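Side-chain contacts in halohydrin dehalogenase (Rhizobium radiobacter, PDB 4IY1), which probably breaks the carbon-halogen bond of vicinal halohydrins to give epoxides and halide, and can open epoxides with nucleophiles such as cyanide: residues A154-L159 with I168-I173; M15-R20 with E219-L224. The protein carries 37 engineered substitutions. All coordinates share one frame; numbering follows the deposited sequence.

Contact 1. Residues A154-L159 with I168-I173; sequences ALANAL and IPVFAI. Engineered in segment 154-159: Ala154 (natural residue Thr).
Apolar packing carries much of this contact: Ala156 CB meets Ala172 CB at 3.8 Å, and on the same helix face it lies 4.1 Å from Val170 CG1. The CB of Leu159, one helical turn further on, reaches the same Val170 methyl at 4.0 Å and has the other, CG2, almost as near. Val170 and Ala172, two apart on the strand, both direct their side chains to the helix, as alternation requires, while Phe171 between them turns to the other side of the sheet. Small alanines suit the point of closest approach, where the axes come within 6.9 Å; branched Val170 sets its two methyls against Ala156 and Leu159.

Backbone atoms supply the rest of the surface. Val170 CG1, anti to its own nitrogen (chi1 -176°), is directed at the Ala156 carbonyl and comes to 3.3 Å from Ala156 O, while the Phe171 carbonyl O lies 3.9 Å from Ala156 CB. These are van der Waals contacts.

The helix runs nearly antiparallel to the strand, at 161°, as in the right-handed beta-alpha-beta crossover of a Rossmann fold. Strand 126-130 lies beside strand 170-175, its Phe129 touching Ala156; helix 94-122 packs on Leu159 through Ala112, and Ser143 of the second subunit also packs against that leucine.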
# COMPACT_ATOMS: atom_id res chain seq x y z
N ALA B 154 0.35 -5.07 -10.70
CA ALA B 154 -1.03 -5.41 -10.39
C ALA B 154 -1.48 -6.65 -11.19
O ALA B 154 -2.20 -7.52 -10.68
CB ALA B 154 -1.94 -4.23 -10.72
N LEU B 155 -1.00 -6.77 -12.42
CA LEU B 155 -1.29 -7.97 -13.20
C LEU B 155 -0.71 -9.22 -12.55
O LEU B 155 -1.38 -10.27 -12.44
CB LEU B 155 -0.81 -7.81 -14.65
CG LEU B 155 -0.95 -9.07 -15.51
CD1 LEU B 155 -2.44 -9.38 -15.70
CD2 LEU B 155 -0.26 -8.88 -16.85
N ALA B 156 0.47 -9.07 -11.98
CA ALA B 156 1.09 -10.19 -11.28
C ALA B 156 0.29 -10.58 -10.06
O ALA B 156 0.18 -11.77 -9.71
CB ALA B 156 2.53 -9.84 -10.87
N ASN B 157 -0.13 -9.58 -9.30
CA ASN B 157 -0.80 -9.86 -8.07
C ASN B 157 -2.19 -10.50 -8.38
O ASN B 157 -2.64 -11.43 -7.70
CB ASN B 157 -0.96 -8.57 -7.26
CG ASN B 157 -1.77 -8.78 -6.00
OD1 ASN B 157 -3.00 -8.59 -6.00
ND2 ASN B 157 -1.14 -9.38 -5.00
N ALA B 158 -2.82 -10.02 -9.44
CA ALA B 158 -4.12 -10.57 -9.82
C ALA B 158 -3.96 -12.01 -10.34
O ALA B 158 -4.70 -12.87 -9.95
CB ALA B 158 -4.81 -9.69 -10.85
N LEU B 159 -2.96 -12.27 -11.16
CA LEU B 159 -2.76 -13.62 -11.65
C LEU B 159 -2.50 -14.59 -10.50
O LEU B 159 -2.92 -15.75 -10.55
CB LEU B 159 -1.60 -13.67 -12.65
CG LEU B 159 -1.94 -12.91 -13.92
CD1 LEU B 159 -0.78 -13.08 -14.90
CD2 LEU B 159 -3.21 -13.50 -14.47
N ILE B 168 0.45 -22.53 -9.06
CA ILE B 168 1.43 -21.73 -9.80
C ILE B 168 1.59 -20.38 -9.12
O ILE B 168 0.74 -19.50 -9.31
CB ILE B 168 0.92 -21.47 -11.22
CG1 ILE B 168 0.86 -22.78 -12.01
CG2 ILE B 168 1.79 -20.47 -11.97
CD1 ILE B 168 -0.03 -22.67 -13.22
N PRO B 169 2.72 -20.16 -8.41
CA PRO B 169 2.95 -18.87 -7.75
C PRO B 169 3.28 -17.78 -8.75
O PRO B 169 3.88 -18.07 -9.79
CB PRO B 169 4.18 -19.14 -6.86
CG PRO B 169 4.14 -20.63 -6.63
CD PRO B 169 3.72 -21.16 -7.99
N VAL B 170 2.76 -16.57 -8.54
CA VAL B 170 3.07 -15.45 -9.45
C VAL B 170 3.62 -14.26 -8.62
O VAL B 170 3.13 -14.01 -7.54
CB VAL B 170 1.81 -15.02 -10.23
CG1 VAL B 170 2.13 -13.94 -11.23
CG2 VAL B 170 1.14 -16.22 -10.96
N PHE B 171 4.67 -13.61 -9.10
CA PHE B 171 5.43 -12.62 -8.31
C PHE B 171 5.76 -11.46 -9.23
O PHE B 171 5.98 -11.68 -10.43
CB PHE B 171 6.78 -13.20 -7.85
CG PHE B 171 6.66 -14.39 -6.99
CD1 PHE B 171 7.01 -15.63 -7.46
CD2 PHE B 171 6.23 -14.27 -5.66
CE1 PHE B 171 6.95 -16.75 -6.65
CE2 PHE B 171 6.11 -15.39 -4.86
CZ PHE B 171 6.47 -16.62 -5.34
N ALA B 172 5.87 -10.25 -8.67
CA ALA B 172 6.55 -9.14 -9.38
C ALA B 172 7.79 -8.65 -8.61
O ALA B 172 7.77 -8.58 -7.38
CB ALA B 172 5.60 -7.98 -9.63
N ILE B 173 8.86 -8.33 -9.32
CA ILE B 173 10.03 -7.75 -8.67
C ILE B 173 10.19 -6.33 -9.16
O ILE B 173 10.35 -6.10 -10.35
CB ILE B 173 11.33 -8.54 -8.97
CG1 ILE B 173 11.30 -9.90 -8.29
CG2 ILE B 173 12.56 -7.75 -8.45
CD1 ILE B 173 12.40 -10.85 -8.81

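Contact 2. Residues M15-R20 with E219-L224; sequences MGSALR and ELVTFL. Engineered in segment 219-224: Thr222 (natural residue Ala).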
# COMPACT_ATOMS: atom_id res chain seq x y z
N MET B 15 20.69 -10.79 -17.06
CA MET B 15 21.87 -11.68 -16.84
C MET B 15 21.91 -12.23 -15.43
O MET B 15 22.10 -13.43 -15.21
CB MET B 15 23.18 -10.96 -17.18
CG MET B 15 23.29 -10.53 -18.63
SD MET B 15 23.19 -11.93 -19.75
CE MET B 15 24.65 -12.85 -19.24
N GLY B 16 21.64 -11.38 -14.45
CA GLY B 16 21.55 -11.85 -13.07
C GLY B 16 20.60 -13.01 -12.94
O GLY B 16 20.90 -14.00 -12.26
N SER B 17 19.47 -12.92 -13.62
CA SER B 17 18.46 -13.97 -13.55
C SER B 17 18.94 -15.23 -14.23
O SER B 17 18.85 -16.31 -13.66
CB SER B 17 17.15 -13.51 -14.21
OG SER B 17 16.59 -12.45 -13.47
N ALA B 18 19.35 -15.12 -15.48
CA ALA B 18 19.68 -16.33 -16.26
C ALA B 18 20.88 -17.04 -15.65
O ALA B 18 20.84 -18.25 -15.41
CB ALA B 18 19.94 -15.99 -17.74
N LEU B 19 21.94 -16.28 -15.35
CA LEU B 19 23.15 -16.87 -14.76
C LEU B 19 22.87 -17.56 -13.44
O LEU B 19 23.20 -18.73 -13.26
CB LEU B 19 24.25 -15.82 -14.57
CG LEU B 19 24.80 -15.20 -15.85
CD1 LEU B 19 25.78 -14.07 -15.55
CD2 LEU B 19 25.44 -16.26 -16.71
N ARG B 20 22.20 -16.85 -12.51
CA ARG B 20 21.86 -17.46 -11.23
C ARG B 20 20.89 -18.66 -11.36
O ARG B 20 21.03 -19.67 -10.67
CB ARG B 20 21.33 -16.41 -10.24
CG ARG B 20 21.25 -16.88 -8.81
CD ARG B 20 22.58 -17.48 -8.36
NE ARG B 20 22.53 -18.12 -7.04
CZ ARG B 20 22.25 -19.41 -6.83
NH1 ARG B 20 21.91 -20.21 -7.84
NH2 ARG B 20 22.31 -19.90 -5.60
N GLU B 219 19.61 -13.65 -7.21
CA GLU B 219 19.40 -14.55 -6.08
C GLU B 219 17.89 -14.57 -5.72
O GLU B 219 17.34 -15.61 -5.35
CB GLU B 219 20.24 -14.11 -4.86
CG GLU B 219 21.76 -14.16 -5.09
CD GLU B 219 22.36 -15.49 -4.70
OE1 GLU B 219 21.62 -16.47 -4.53
OE2 GLU B 219 23.58 -15.55 -4.49
N LEU B 220 17.24 -13.43 -5.86
CA LEU B 220 15.84 -13.32 -5.47
C LEU B 220 14.98 -14.09 -6.47
O LEU B 220 14.21 -14.95 -6.09
CB LEU B 220 15.39 -11.85 -5.44
CG LEU B 220 13.90 -11.67 -5.13
CD1 LEU B 220 13.52 -12.33 -3.80
CD2 LEU B 220 13.50 -10.21 -5.11
N VAL B 221 15.18 -13.81 -7.74
CA VAL B 221 14.52 -14.55 -8.81
C VAL B 221 14.66 -16.04 -8.53
O VAL B 221 13.67 -16.78 -8.55
CB VAL B 221 15.17 -14.24 -10.19
CG1 VAL B 221 14.85 -15.37 -11.19
CG2 VAL B 221 14.70 -12.90 -10.74
N THR B 222 15.87 -16.48 -8.21
CA THR B 222 16.15 -17.91 -8.08
C THR B 222 15.54 -18.53 -6.83
O THR B 222 15.00 -19.63 -6.88
CB THR B 222 17.66 -18.19 -8.11
OG1 THR B 222 18.21 -17.68 -9.35
CG2 THR B 222 17.94 -19.68 -8.02
N PHE B 223 15.57 -17.80 -5.71
CA PHE B 223 14.82 -18.23 -4.53
C PHE B 223 13.30 -18.39 -4.82
O PHE B 223 12.65 -19.36 -4.37
CB PHE B 223 15.04 -17.22 -3.39
CG PHE B 223 14.26 -17.54 -2.14
CD1 PHE B 223 14.61 -18.62 -1.35
CD2 PHE B 223 13.21 -16.72 -1.74
CE1 PHE B 223 13.89 -18.92 -0.23
CE2 PHE B 223 12.53 -16.98 -0.57
CZ PHE B 223 12.87 -18.06 0.20
N LEU B 224 12.72 -17.39 -5.48
CA LEU B 224 11.26 -17.45 -5.78
C LEU B 224 10.94 -18.64 -6.69
O LEU B 224 9.94 -19.34 -6.49
CB LEU B 224 10.76 -16.16 -6.45
CG LEU B 224 10.95 -14.93 -5.56
CD1 LEU B 224 10.42 -13.68 -6.27
CD2 LEU B 224 10.29 -15.14 -4.20
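Glu219 OE1 receives a weak hydrogen bond from Arg20 NE, 3.1 Å long and bent to 141° at the hydrogen, as part of a salt bridge between two helices of the Rossmann fold. Helix 14-23, the first of the fold, crosses helix 214-225 at -50° with the axes of the two short segments 8.5 Å apart. The guanidinium and carboxylate planes are turned 71° from each other, so the two groups do not form a flat, two-pronged pair; OE2 sits near the guanidinium plane at its edge, and has a second, long and weak ion partner in Lys215. Both chains bend at their second torsion, and these bends bring long side chains together at a partly exposed margin where charge can be accommodated.

Further in, Thr222, an engineered residue, crosses Arg20 at about a right angle. Its CG2 lies over one face of the guanidinium, 4.0 Å from Arg20 NH1, while its OG1 rests 3.2 Å from Arg20 CG and hydrogen-bonds to Gly218 O one turn back in its own helix.

Ser17 hydrogen-bonds through OG to Gly13 O, just ahead of helix 14-23, and being small lets Val221 approach. The buried valine presents a branched apolar surface there, with its CG2 methyl 3.4 Å from Ser17 OG.

How the contacts relate
From the N terminus the chain enters helix 14-23, the first half of contact 2, and returns to complete that contact only at helix 214-225; 198 residues separate segment 15-20 from segment 219-224. Contact 1 falls wholly within this long excursion: only eight residues separate 154-159 from 168-173, at the turn from helix 143-163 to strand 170-175. One contact is therefore local, within a single crossover, whereas the other joins early and late helices on the opposite face of the sheet. Their centres are about 17 Å apart, yet they meet through the strand: Ile173 CD1 packs on Val221 CG2 at 3.6 Å, and Phe171 CE1 on Leu224 CB at 3.9 Å.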